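Local structure of extracellular ligand-binding receptor (Rhodopseudomonas palustris, 4F06) at residues Y25-I29 / E46-R50; V170-V174 / R189-A195; A195-F201 / G224-T230; F267-L271 / S285-Y289. The protein binds p-hydroxybenzoic acid and, as the solute-binding component of an ABC transporter, probably delivers such lignin-derived aromatic compounds for uptake. One frame throughout, in Å; residues are numbered along the deposited sequence. Where two conformers were deposited one is given.

Contact 1 (Y25-I29 / E46-R50); sequences YKMGI and EFVYR. With SO4 (sulfate ion), chain H.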
loop_
_atom_site.group_PDB
_atom_site.type_symbol
_atom_site.label_atom_id
_atom_site.label_comp_id
_atom_site.label_asym_id
_atom_site.label_seq_id
_atom_site.Cartn_x
_atom_site.Cartn_y
_atom_site.Cartn_z
ATOM N N TYR A 25 0.456 -9.385 6.137
ATOM C CA TYR A 25 0.058 -10.270 5.005
ATOM C C TYR A 25 -0.481 -11.594 5.581
ATOM O O TYR A 25 -1.537 -12.076 5.142
ATOM C CB TYR A 25 1.251 -10.636 4.118
ATOM C CG TYR A 25 1.808 -9.538 3.254
ATOM C CD1 TYR A 25 1.076 -8.411 2.865
ATOM C CD2 TYR A 25 3.138 -9.682 2.775
ATOM C CE1 TYR A 25 1.645 -7.475 2.006
ATOM C CE2 TYR A 25 3.684 -8.755 1.910
ATOM C CZ TYR A 25 2.955 -7.633 1.577
ATOM O OH TYR A 25 3.482 -6.682 0.702
ATOM N N LYS A 26 0.215 -12.184 6.550
ATOM C CA LYS A 26 -0.230 -13.417 7.196
ATOM C C LYS A 26 -1.560 -13.210 7.906
ATOM O O LYS A 26 -2.451 -14.080 7.827
ATOM C CB LYS A 26 0.831 -13.874 8.201
ATOM C CG LYS A 26 0.517 -15.240 8.792
ATOM C CD LYS A 26 1.648 -15.699 9.698
ATOM C CE LYS A 26 2.844 -16.188 8.892
ATOM N NZ LYS A 26 3.890 -16.820 9.716
HETATM N N MSE A 27 -1.716 -12.067 8.597
HETATM C CA MSE A 27 -3.010 -11.781 9.260
HETATM C C MSE A 27 -4.160 -11.721 8.262
HETATM O O MSE A 27 -5.244 -12.254 8.499
HETATM C CB MSE A 27 -2.917 -10.459 10.015
HETATM C CG MSE A 27 -2.001 -10.538 11.206
HETATM SE SE MSE A 27 -1.428 -8.825 11.879
HETATM C CE MSE A 27 -2.935 -7.887 11.864
ATOM N N GLY A 28 -3.949 -11.041 7.152
ATOM C CA GLY A 28 -5.014 -10.862 6.133
ATOM C C GLY A 28 -5.336 -12.192 5.454
ATOM O O GLY A 28 -6.529 -12.509 5.250
ATOM N N ILE A 29 -4.313 -12.980 5.119
ATOM C CA ILE A 29 -4.549 -14.321 4.558
ATOM C C ILE A 29 -5.244 -15.217 5.580
ATOM O O ILE A 29 -6.220 -15.928 5.235
ATOM C CB ILE A 29 -3.235 -14.913 4.085
ATOM C CG1 ILE A 29 -2.792 -14.145 2.790
ATOM C CG2 ILE A 29 -3.370 -16.420 3.826
ATOM C CD1 ILE A 29 -1.311 -14.315 2.468
ATOM N N GLU A 46 -2.060 -23.907 0.311
ATOM C CA GLU A 46 -1.153 -23.649 1.424
ATOM C C GLU A 46 -0.306 -22.412 1.091
ATOM O O GLU A 46 0.319 -22.374 0.035
ATOM C CB GLU A 46 -0.220 -24.871 1.646
ATOM C CG GLU A 46 0.773 -24.700 2.777
ATOM C CD GLU A 46 1.744 -25.857 2.893
ATOM O OE1 GLU A 46 1.500 -26.966 2.325
ATOM O OE2 GLU A 46 2.778 -25.659 3.582
ATOM N N PHE A 47 -0.228 -21.470 2.028
ATOM C CA PHE A 47 0.611 -20.288 1.901
ATOM C C PHE A 47 1.922 -20.527 2.631
ATOM O O PHE A 47 1.935 -20.987 3.786
ATOM C CB PHE A 47 -0.144 -19.093 2.468
ATOM C CG PHE A 47 -1.365 -18.716 1.659
ATOM C CD1 PHE A 47 -2.619 -19.306 1.932
ATOM C CD2 PHE A 47 -1.272 -17.732 0.639
ATOM C CE1 PHE A 47 -3.744 -18.978 1.176
ATOM C CE2 PHE A 47 -2.414 -17.404 -0.106
ATOM C CZ PHE A 47 -3.644 -18.009 0.174
ATOM N N VAL A 48 3.022 -20.219 1.936
ATOM C CA VAL A 48 4.428 -20.402 2.388
ATOM C C VAL A 48 5.078 -19.006 2.430
ATOM O O VAL A 48 5.059 -18.300 1.425
ATOM C CB VAL A 48 5.208 -21.316 1.398
ATOM C CG1 VAL A 48 6.637 -21.582 1.912
ATOM C CG2 VAL A 48 4.430 -22.622 1.166
ATOM N N TYR A 49 5.631 -18.601 3.578
ATOM C CA TYR A 49 6.124 -17.228 3.747
ATOM C C TYR A 49 7.641 -17.171 3.694
ATOM O O TYR A 49 8.331 -18.000 4.307
ATOM C CB TYR A 49 5.617 -16.638 5.097
ATOM C CG TYR A 49 4.110 -16.561 5.132
ATOM C CD1 TYR A 49 3.342 -17.654 5.535
ATOM C CD2 TYR A 49 3.459 -15.397 4.718
ATOM C CE1 TYR A 49 1.952 -17.568 5.530
ATOM C CE2 TYR A 49 2.076 -15.320 4.716
ATOM C CZ TYR A 49 1.338 -16.400 5.107
ATOM O OH TYR A 49 -0.044 -16.320 5.104
ATOM N N ARG A 50 8.169 -16.151 3.032
ATOM C CA ARG A 50 9.608 -15.928 2.984
ATOM C C ARG A 50 9.864 -14.449 3.265
ATOM O O ARG A 50 9.018 -13.577 2.984
ATOM C CB ARG A 50 10.145 -16.297 1.588
ATOM C CG ARG A 50 10.035 -17.773 1.222
ATOM C CD ARG A 50 10.902 -18.634 2.145
ATOM N NE ARG A 50 10.825 -20.071 1.814
ATOM C CZ ARG A 50 10.089 -20.961 2.461
ATOM N NH1 ARG A 50 9.329 -20.581 3.489
ATOM N NH2 ARG A 50 10.124 -22.241 2.076
HETATM S S SO4 H . 7.898 -23.709 5.023
HETATM O O1 SO4 H . 8.455 -24.422 6.204
HETATM O O2 SO4 H . 8.750 -24.004 3.833
HETATM O O3 SO4 H . 6.516 -24.203 4.759
HETATM O O4 SO4 H . 7.841 -22.238 5.270
#
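This helix-on-sheet contact belongs to a beta-alpha-beta crossover in the first alpha/beta lobe of a periplasmic binding protein: helix 19-36 leaves strand 5-12, covers the sheet and leads back, past a short strand 39-40, to strand 43-51. The short axes of 25-29 and 46-50 run antiparallel, at 173°, and approach to 10.8 Å. That spacing is filled mainly by side chains, though Tyr49 OH reaches the helix backbone, 3.6 Å from Lys26 CA; 260 Å² is buried between the segments.

Two CH-pi contacts stand out. Ile29 CG2 sits 3.6 Å from the centroid of the Phe47 ring and only 14° off its normal, so the methyl lies squarely over the face. Lys26 CE repeats this over Tyr49, 3.8 Å from the ring centroid and 15° off the normal. The charge of Lys26 adds an off-centre cation-pi interaction, NZ lying 4.8 Å from the same centroid at 27°.

Apolar packing adds Ile29 CD1, 4.2 Å from Tyr49 CE2. Phe47 and Tyr49 alternate with Val48 and Arg50 along the strand. The first pair faces helix 19-36, whereas Val48 and Arg50 meet helix 57-69, where Arg50 forms a salt bridge with Glu66.

On the far side, Arg50 also holds a sulfate, probably from the crystallisation liquor: Arg50 NH1 donates to its O4 (2.9 Å) and NH2 to its O2 (2.8 Å).

Contact 2 (V170-V174 / R189-A195); sequences VVEAV and RIKNSGA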
loop_
_atom_site.group_PDB
_atom_site.type_symbol
_atom_site.label_atom_id
_atom_site.label_comp_id
_atom_site.label_asym_id
_atom_site.label_seq_id
_atom_site.Cartn_x
_atom_site.Cartn_y
_atom_site.Cartn_z
ATOM N N VAL A 170 4.789 24.691 -6.204
ATOM C CA VAL A 170 5.686 23.812 -5.448
ATOM C C VAL A 170 6.971 24.600 -5.266
ATOM O O VAL A 170 7.670 24.886 -6.263
ATOM C CB VAL A 170 5.904 22.482 -6.147
ATOM C CG1 VAL A 170 6.968 21.659 -5.412
ATOM C CG2 VAL A 170 4.590 21.701 -6.187
ATOM N N VAL A 171 7.294 24.953 -4.014
ATOM C CA VAL A 171 8.401 25.848 -3.748
ATOM C C VAL A 171 9.656 25.115 -3.359
ATOM O O VAL A 171 10.723 25.704 -3.322
ATOM C CB VAL A 171 8.063 26.935 -2.703
ATOM C CG1 VAL A 171 6.996 27.856 -3.284
ATOM C CG2 VAL A 171 7.689 26.309 -1.371
ATOM N N GLU A 172 9.543 23.828 -3.067
ATOM C CA GLU A 172 10.690 23.016 -2.651
ATOM C C GLU A 172 10.341 21.558 -2.931
ATOM O O GLU A 172 9.179 21.154 -2.758
ATOM C CB GLU A 172 10.938 23.186 -1.149
ATOM C CG GLU A 172 12.287 22.597 -0.739
ATOM C CD GLU A 172 12.545 22.701 0.734
ATOM O OE1 GLU A 172 11.565 22.918 1.486
ATOM O OE2 GLU A 172 13.729 22.528 1.126
ATOM N N ALA A 173 11.312 20.775 -3.389
ATOM C CA ALA A 173 11.082 19.355 -3.585
ATOM C C ALA A 173 12.357 18.655 -3.152
ATOM O O ALA A 173 13.419 18.866 -3.780
ATOM C CB ALA A 173 10.758 19.036 -5.044
ATOM N N VAL A 174 12.253 17.824 -2.117
ATOM C CA VAL A 174 13.400 17.167 -1.509
ATOM C C VAL A 174 13.237 15.657 -1.686
ATOM O O VAL A 174 12.189 15.110 -1.323
ATOM C CB VAL A 174 13.504 17.525 -0.014
ATOM C CG1 VAL A 174 14.671 16.815 0.639
ATOM C CG2 VAL A 174 13.626 19.040 0.147
ATOM N N ARG A 189 14.958 23.219 6.369
ATOM C CA ARG A 189 14.892 23.617 4.966
ATOM C C ARG A 189 13.435 23.955 4.597
ATOM O O ARG A 189 13.170 24.965 3.933
ATOM C CB ARG A 189 15.436 22.494 4.083
ATOM C CG ARG A 189 16.963 22.409 4.109
ATOM C CD ARG A 189 17.485 21.149 3.445
ATOM N NE ARG A 189 17.199 21.131 2.011
ATOM C CZ ARG A 189 17.371 20.071 1.226
ATOM N NH1 ARG A 189 17.804 18.915 1.729
ATOM N NH2 ARG A 189 17.089 20.163 -0.059
ATOM N N ILE A 190 12.487 23.136 5.068
ATOM C CA ILE A 190 11.072 23.413 4.835
ATOM C C ILE A 190 10.640 24.731 5.482
ATOM O O ILE A 190 9.942 25.539 4.823
ATOM C CB ILE A 190 10.211 22.228 5.269
ATOM C CG1 ILE A 190 10.505 21.041 4.345
ATOM C CG2 ILE A 190 8.732 22.631 5.221
ATOM C CD1 ILE A 190 9.917 19.706 4.804
ATOM N N LYS A 191 11.036 24.968 6.740
ATOM C CA LYS A 191 10.743 26.272 7.376
ATOM C C LYS A 191 11.212 27.394 6.469
ATOM O O LYS A 191 10.458 28.322 6.158
ATOM C CB LYS A 191 11.454 26.423 8.724
ATOM C CG LYS A 191 10.874 25.607 9.867
ATOM C CD LYS A 191 11.603 25.961 11.165
ATOM C CE LYS A 191 11.386 24.934 12.272
ATOM N NZ LYS A 191 12.018 25.307 13.582
ATOM N N ASN A 192 12.460 27.280 6.025
ATOM C CA ASN A 192 13.105 28.345 5.235
ATOM C C ASN A 192 12.421 28.611 3.908
ATOM O O ASN A 192 12.533 29.701 3.368
ATOM C CB ASN A 192 14.580 28.001 4.939
ATOM C CG ASN A 192 15.462 28.042 6.172
ATOM O OD1 ASN A 192 15.063 28.550 7.223
ATOM N ND2 ASN A 192 16.679 27.484 6.049
ATOM N N SER A 193 11.700 27.621 3.400
ATOM C CA SER A 193 11.057 27.703 2.080
ATOM C C SER A 193 9.840 28.616 2.095
ATOM O O SER A 193 9.416 29.080 1.049
ATOM C CB SER A 193 10.622 26.307 1.606
ATOM O OG SER A 193 9.423 25.907 2.256
ATOM N N GLY A 194 9.268 28.837 3.278
ATOM C CA GLY A 194 8.040 29.609 3.417
ATOM C C GLY A 194 6.776 28.868 2.999
ATOM O O GLY A 194 5.689 29.456 2.963
ATOM N N ALA A 195 6.888 27.568 2.678
ATOM C CA ALA A 195 5.728 26.753 2.314
ATOM C C ALA A 195 4.699 26.789 3.427
ATOM O O ALA A 195 5.030 26.807 4.629
ATOM C CB ALA A 195 6.179 25.304 2.064
#
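Strand 169-176, helix 184-193 and strand 197-201 form a beta-alpha-beta crossover in the second alpha/beta lobe of this periplasmic binding protein. The crossover skips one position in the sheet, because strand 141-147 lies between the two strands it connects. The axes of 170-174 and 189-193 run at 167° and approach to 8.8 Å, the nearly antiparallel course expected of a crossover helix against the strand that precedes it.

Arg189 opens the contact. Its guanidinium presents one face to Val174 CG2, which lies 3.6 Å from NH2. A long salt bridge joins Arg189 NE to Glu172 OE2 at 3.8 Å; since the oxygen lies well out of the guanidinium plane, this is attraction of charges without a directed N-H.

At Ile190 the extended Glu172 side chain reaches the helix, with OE1 3.4 Å from Ile190 CA. The same OE1 comes within 3.5 Å of Ser193 CB, so the carboxylate lies along the helix surface.

Ser193 turns its hydroxyl back on its own chain: OG donates to Ile190 O (2.6 Å) and accepts from Ala195 N (3.1 Å), closing an ST turn. Gly194, with phi 76°, leaves the helical conformation within this turn. Ala195 then brings the chain back to the sheet, where it also touches Ala143 of strand 141-147, and its CB packs 3.9 Å from Val171 CG2.

Contact 3 (A195-F201 / G224-T230); sequences ADMIFTF and GVKLMST. With PHB (p-hydroxybenzoic acid), chain B.
Five backbone hydrogen bonds tie segment 195-201 to segment 224-230 in parallel: Lys226 N to Asp196 O (3.1 Å), Ile198 N to Lys226 O (2.8 Å), Met228 N to Ile198 O (2.8 Å), Thr200 N to Met228 O (3.1 Å) and a weak one from Thr230 N to Thr200 O (3.4 Å). A water bridges Asp196 O (2.8 Å) and Gly224 O (2.9 Å). Strands 197-201 and 226-230 are extended (phi -149° to -75°, psi 123° to 167°); their axes approach to 4.7 Å and cross at -21°. The register is Met197-Lys226, Ile198-Leu227, Phe199-Met228 and Thr200-Ser229 (CA-CA 4.5-5.0 Å).

Selenomethionines Met197 and Met228 (both chi1 t) meet on one face, Met197 SE 3.9 Å from Met228 CB; Phe199 CD1 (chi1 t) lies 4.0 Å from Met228 CG. Opposite, Ile198 (m) sets CG2 3.7 Å from Leu227 CD1.

At the C-terminal strand end, typical of ligand sites in alpha/beta folds, Phe201 CE1 approaches p-hydroxybenzoic acid C3 to 3.6 Å, and Thr230 OG1 is hydrogen-bonded to Asp232 OD2.

Helix 206-217 of this beta-alpha-beta unit covers Ile198, Thr200 and Leu227; helix 123-136 covers Met197, Phe199 and Met228; strands 141-147 and 250-253 flank the pair in the sheet.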
loop_
_atom_site.group_PDB
_atom_site.type_symbol
_atom_site.label_atom_id
_atom_site.label_comp_id
_atom_site.label_asym_id
_atom_site.label_seq_id
_atom_site.Cartn_x
_atom_site.Cartn_y
_atom_site.Cartn_z
ATOM N N ALA A 195 6.888 27.568 2.678
ATOM C CA ALA A 195 5.728 26.753 2.314
ATOM C C ALA A 195 4.699 26.789 3.427
ATOM O O ALA A 195 5.030 26.807 4.629
ATOM C CB ALA A 195 6.179 25.304 2.064
ATOM N N ASP A 196 3.425 26.785 3.031
ATOM C CA ASP A 196 2.328 26.712 4.008
ATOM C C ASP A 196 1.836 25.279 4.249
ATOM O O ASP A 196 1.070 25.061 5.165
ATOM C CB ASP A 196 1.176 27.638 3.609
ATOM C CG ASP A 196 0.736 27.430 2.191
ATOM O OD1 ASP A 196 -0.064 26.518 1.956
ATOM O OD2 ASP A 196 1.156 28.205 1.279
HETATM N N MSE A 197 2.266 24.325 3.410
HETATM C CA MSE A 197 1.874 22.941 3.551
HETATM C C MSE A 197 3.036 22.084 3.049
HETATM O O MSE A 197 3.765 22.473 2.101
HETATM C CB MSE A 197 0.604 22.647 2.735
HETATM C CG MSE A 197 0.103 21.198 2.821
HETATM SE SE MSE A 197 -1.546 20.923 1.880
HETATM C CE MSE A 197 -2.700 21.901 3.107
ATOM N N ILE A 198 3.210 20.920 3.668
ATOM C CA ILE A 198 4.132 19.871 3.197
ATOM C C ILE A 198 3.301 18.766 2.588
ATOM O O ILE A 198 2.233 18.430 3.126
ATOM C CB ILE A 198 4.867 19.283 4.422
ATOM C CG1 ILE A 198 5.798 20.327 5.051
ATOM C CG2 ILE A 198 5.676 18.050 4.043
ATOM C CD1 ILE A 198 6.183 19.956 6.474
ATOM N N PHE A 199 3.789 18.215 1.477
ATOM C CA PHE A 199 3.282 16.930 0.994
ATOM C C PHE A 199 4.405 15.915 1.121
ATOM O O PHE A 199 5.517 16.181 0.660
ATOM C CB PHE A 199 2.823 16.986 -0.471
ATOM C CG PHE A 199 2.528 15.614 -1.002
ATOM C CD1 PHE A 199 1.401 14.902 -0.543
ATOM C CD2 PHE A 199 3.397 15.011 -1.897
ATOM C CE1 PHE A 199 1.149 13.604 -0.979
ATOM C CE2 PHE A 199 3.147 13.717 -2.343
ATOM C CZ PHE A 199 2.023 13.020 -1.902
ATOM N N THR A 200 4.127 14.769 1.743
ATOM C CA THR A 200 5.157 13.767 1.947
ATOM C C THR A 200 4.697 12.347 1.715
ATOM O O THR A 200 3.534 11.969 1.927
ATOM C CB THR A 200 5.775 13.927 3.370
ATOM O OG1 THR A 200 6.960 13.130 3.499
ATOM C CG2 THR A 200 4.802 13.482 4.413
ATOM N N PHE A 201 5.665 11.550 1.270
ATOM C CA PHE A 201 5.600 10.103 1.295
ATOM C C PHE A 201 6.955 9.552 1.756
ATOM O O PHE A 201 8.000 10.010 1.248
ATOM C CB PHE A 201 5.361 9.506 -0.114
ATOM C CG PHE A 201 5.731 8.038 -0.187
ATOM C CD1 PHE A 201 4.910 7.028 0.347
ATOM C CD2 PHE A 201 6.970 7.664 -0.748
ATOM C CE1 PHE A 201 5.286 5.708 0.350
ATOM C CE2 PHE A 201 7.349 6.323 -0.750
ATOM C CZ PHE A 201 6.523 5.343 -0.207
ATOM N N GLY A 224 1.815 26.331 11.909
ATOM C CA GLY A 224 0.763 26.464 10.892
ATOM C C GLY A 224 1.162 25.889 9.529
ATOM O O GLY A 224 0.471 26.135 8.534
ATOM N N VAL A 225 2.276 25.131 9.469
ATOM C CA VAL A 225 2.638 24.449 8.222
ATOM C C VAL A 225 1.901 23.119 8.264
ATOM O O VAL A 225 2.244 22.242 9.052
ATOM C CB VAL A 225 4.158 24.198 8.122
ATOM C CG1 VAL A 225 4.492 23.514 6.780
ATOM C CG2 VAL A 225 4.943 25.497 8.240
ATOM N N LYS A 226 0.851 22.995 7.453
ATOM C CA LYS A 226 -0.030 21.828 7.483
ATOM C C LYS A 226 0.686 20.637 6.828
ATOM O O LYS A 226 1.576 20.807 5.997
ATOM C CB LYS A 226 -1.353 22.104 6.767
ATOM C CG LYS A 226 -2.118 23.250 7.378
ATOM C CD LYS A 226 -3.369 23.526 6.568
ATOM C CE LYS A 226 -4.230 24.610 7.218
ATOM N NZ LYS A 226 -5.600 24.619 6.648
ATOM N N LEU A 227 0.327 19.428 7.257
ATOM C CA LEU A 227 0.873 18.230 6.642
ATOM C C LEU A 227 -0.193 17.483 5.880
ATOM O O LEU A 227 -1.247 17.094 6.455
ATOM C CB LEU A 227 1.466 17.329 7.709
ATOM C CG LEU A 227 2.130 16.031 7.219
ATOM C CD1 LEU A 227 3.275 16.360 6.295
ATOM C CD2 LEU A 227 2.670 15.179 8.375
HETATM N N MSE A 228 0.083 17.272 4.586
HETATM C CA MSE A 228 -0.708 16.369 3.737
HETATM C C MSE A 228 0.231 15.209 3.391
HETATM O O MSE A 228 1.407 15.397 3.021
HETATM C CB MSE A 228 -1.163 17.067 2.451
HETATM C CG MSE A 228 -1.892 16.160 1.419
HETATM SE SE MSE A 228 -3.569 15.406 2.110
HETATM C CE MSE A 228 -4.404 16.958 2.130
ATOM N N SER A 229 -0.271 14.014 3.541
ATOM C CA SER A 229 0.535 12.851 3.242
ATOM C C SER A 229 -0.307 11.839 2.516
ATOM O O SER A 229 -1.532 11.937 2.510
ATOM C CB SER A 229 1.103 12.246 4.525
ATOM O OG SER A 229 0.096 11.737 5.360
ATOM N N THR A 230 0.315 10.818 1.923
ATOM C CA THR A 230 -0.427 9.607 1.641
ATOM C C THR A 230 -0.528 8.856 2.984
ATOM O O THR A 230 0.219 9.082 3.963
ATOM C CB THR A 230 0.225 8.786 0.550
ATOM O OG1 THR A 230 1.566 8.454 0.957
ATOM C CG2 THR A 230 0.259 9.540 -0.771
HETATM C "C1'" PHB B . 7.020 0.638 -2.113
HETATM O "O1'" PHB B . 6.438 0.596 -3.206
HETATM O "O2'" PHB B . 8.271 0.406 -1.988
HETATM C C1 PHB B . 6.222 1.038 -0.912
HETATM C C2 PHB B . 5.064 1.826 -1.061
HETATM C C3 PHB B . 4.358 2.238 0.044
HETATM C C4 PHB B . 4.793 1.915 1.312
HETATM C C5 PHB B . 5.930 1.152 1.479
HETATM C C6 PHB B . 6.664 0.717 0.381
HETATM O O4 PHB B . 4.163 2.337 2.426
HETATM O O HOH W 1 -1.262 26.240 6.266
#

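Contact 4 (F267-L271 / S285-Y289); sequences FLALL and SVAAY. With SO4 (sulfate ion), chain D.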
loop_
_atom_site.group_PDB
_atom_site.type_symbol
_atom_site.label_atom_id
_atom_site.label_comp_id
_atom_site.label_asym_id
_atom_site.label_seq_id
_atom_site.Cartn_x
_atom_site.Cartn_y
_atom_site.Cartn_z
ATOM N N PHE A 267 -14.441 -8.055 8.356
ATOM C CA PHE A 267 -13.004 -8.298 8.172
ATOM C C PHE A 267 -12.271 -8.125 9.487
ATOM O O PHE A 267 -11.420 -8.960 9.807
ATOM C CB PHE A 267 -12.502 -7.258 7.155
ATOM C CG PHE A 267 -10.996 -7.228 6.926
ATOM C CD1 PHE A 267 -10.292 -8.384 6.514
ATOM C CD2 PHE A 267 -10.297 -6.028 7.077
ATOM C CE1 PHE A 267 -8.929 -8.340 6.275
ATOM C CE2 PHE A 267 -8.940 -5.981 6.813
ATOM C CZ PHE A 267 -8.247 -7.127 6.444
ATOM N N LEU A 268 -12.574 -7.077 10.269
ATOM C CA LEU A 268 -11.892 -6.902 11.550
ATOM C C LEU A 268 -12.210 -8.070 12.484
ATOM O O LEU A 268 -11.324 -8.561 13.207
ATOM C CB LEU A 268 -12.319 -5.567 12.156
ATOM C CG LEU A 268 -11.851 -4.323 11.366
ATOM C CD1 LEU A 268 -12.319 -3.056 12.055
ATOM C CD2 LEU A 268 -10.340 -4.266 11.103
ATOM N N ALA A 269 -13.457 -8.539 12.491
ATOM C CA ALA A 269 -13.798 -9.707 13.308
ATOM C C ALA A 269 -13.002 -10.938 12.870
ATOM O O ALA A 269 -12.543 -11.730 13.705
ATOM C CB ALA A 269 -15.303 -9.956 13.226
ATOM N N LEU A 270 -12.852 -11.118 11.555
ATOM C CA LEU A 270 -12.101 -12.268 11.026
ATOM C C LEU A 270 -10.626 -12.136 11.378
ATOM O O LEU A 270 -9.975 -13.140 11.666
ATOM C CB LEU A 270 -12.286 -12.386 9.516
ATOM C CG LEU A 270 -13.691 -12.838 9.095
ATOM C CD1 LEU A 270 -13.935 -12.557 7.601
ATOM C CD2 LEU A 270 -13.899 -14.329 9.414
ATOM N N LEU A 271 -10.064 -10.911 11.323
ATOM C CA LEU A 271 -8.671 -10.729 11.756
ATOM C C LEU A 271 -8.492 -11.160 13.198
ATOM O O LEU A 271 -7.538 -11.854 13.539
ATOM C CB LEU A 271 -8.280 -9.254 11.584
ATOM C CG LEU A 271 -8.018 -8.853 10.148
ATOM C CD1 LEU A 271 -8.059 -7.325 10.022
ATOM C CD2 LEU A 271 -6.665 -9.366 9.678
ATOM N N SER A 285 -2.799 -5.852 5.363
ATOM C CA SER A 285 -3.755 -6.936 5.634
ATOM C C SER A 285 -4.912 -6.983 4.647
ATOM O O SER A 285 -5.303 -8.069 4.240
ATOM C CB SER A 285 -4.269 -6.905 7.091
ATOM O OG SER A 285 -5.106 -5.795 7.295
ATOM N N VAL A 286 -5.445 -5.807 4.273
ATOM C CA VAL A 286 -6.570 -5.826 3.362
ATOM C C VAL A 286 -6.086 -6.197 1.957
ATOM O O VAL A 286 -6.778 -6.894 1.205
ATOM C CB VAL A 286 -7.386 -4.528 3.414
ATOM C CG1 VAL A 286 -6.723 -3.331 2.717
ATOM C CG2 VAL A 286 -8.785 -4.785 2.778
ATOM N N ALA A 287 -4.881 -5.748 1.594
ATOM C CA ALA A 287 -4.342 -6.130 0.264
ATOM C C ALA A 287 -4.142 -7.645 0.231
ATOM O O ALA A 287 -4.328 -8.256 -0.821
ATOM C CB ALA A 287 -3.039 -5.408 0.005
ATOM N N ALA A 288 -3.744 -8.230 1.359
ATOM C CA ALA A 288 -3.558 -9.692 1.416
ATOM C C ALA A 288 -4.885 -10.450 1.386
ATOM O O ALA A 288 -4.977 -11.490 0.724
ATOM C CB ALA A 288 -2.710 -10.069 2.641
ATOM N N TYR A 289 -5.884 -9.927 2.092
ATOM C CA TYR A 289 -7.208 -10.551 2.096
ATOM C C TYR A 289 -7.773 -10.563 0.662
ATOM O O TYR A 289 -8.246 -11.606 0.176
ATOM C CB TYR A 289 -8.097 -9.734 3.038
ATOM C CG TYR A 289 -9.486 -10.305 3.292
ATOM C CD1 TYR A 289 -9.705 -11.278 4.294
ATOM C CD2 TYR A 289 -10.573 -9.894 2.529
ATOM C CE1 TYR A 289 -10.967 -11.788 4.543
ATOM C CE2 TYR A 289 -11.846 -10.406 2.778
ATOM C CZ TYR A 289 -12.041 -11.369 3.762
ATOM O OH TYR A 289 -13.284 -11.932 3.996
HETATM S S SO4 D . -16.362 -11.822 1.746
HETATM O O1 SO4 D . -14.959 -12.171 1.955
HETATM O O2 SO4 D . -17.130 -13.067 1.705
HETATM O O3 SO4 D . -16.826 -10.953 2.831
HETATM O O4 SO4 D . -16.611 -11.240 0.404
#
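Two helices of the periplasmic binding protein fold cross almost at right angles here. The axes of 267-271 and 285-289 make 94° and approach to 12.0 Å, a separation bridged by large side chains, Phe267 above all. The second segment belongs to the long helix 283-301, which also supplies Met283, Arg293, Tyr296, Lys297 and Glu300 to the p-hydroxybenzoic acid pockets.

Phe267 gives up 97 Å² to the other helix. With chi1 near 174° its ring extends across the gap, placing CZ 3.7 Å from Val286 CA and 3.5 Å from Ser285 OG, which lies at the ring edge. Ser285 OG itself is hydrogen-bonded to Thr282 O, so this approach is packing. On Tyr289 the Phe267 ring makes an edge-to-face pair, its own edge directed at the tyrosine face, with centroids 5.0 Å apart and planes at 64°; CE1 of Phe267 reaches CG of Tyr289 at 3.6 Å. Tyr289 in turn meets Trp32, a pocket residue, edge-to-face.

One helical turn further, Leu270 covers the hydroxyl end of that tyrosine: its CD1 lies 3.7 Å from Tyr289 OH and 4.3 Å from CE1. The hydroxyl donates to O1 of a sulfate at 2.7 Å, an ion that His36 also binds.

Leu271 finishes the segment beside Ser285, and also touches Met27 of helix 19-36; its CD2 stands 4.3 Å from Ser285 CB.

The four contacts form two clusters. Contacts 1 and 4 have centres 12 Å apart and touch directly: Tyr25 O meets Ala288 CB at 3.4 Å, and Met27 O meets Leu271 CD2 at 3.4 Å, so helix 19-36 packs on strand 43-51 and on both helices of contact 4. Contacts 2 and 3 share Ala195, have centres 10 Å apart and pack through Ile190 CG2 and Ile198 CG1 at 3.7 Å. Between clusters, contacts 1 and 3 lie about 35 Å apart by centres and 12 Å by nearest atoms. Contact 3 supplies Phe201 to one p-hydroxybenzoic acid pocket; the side chains of Tyr25 and Tyr289 come within about 8 and 9 Å of bound ligand.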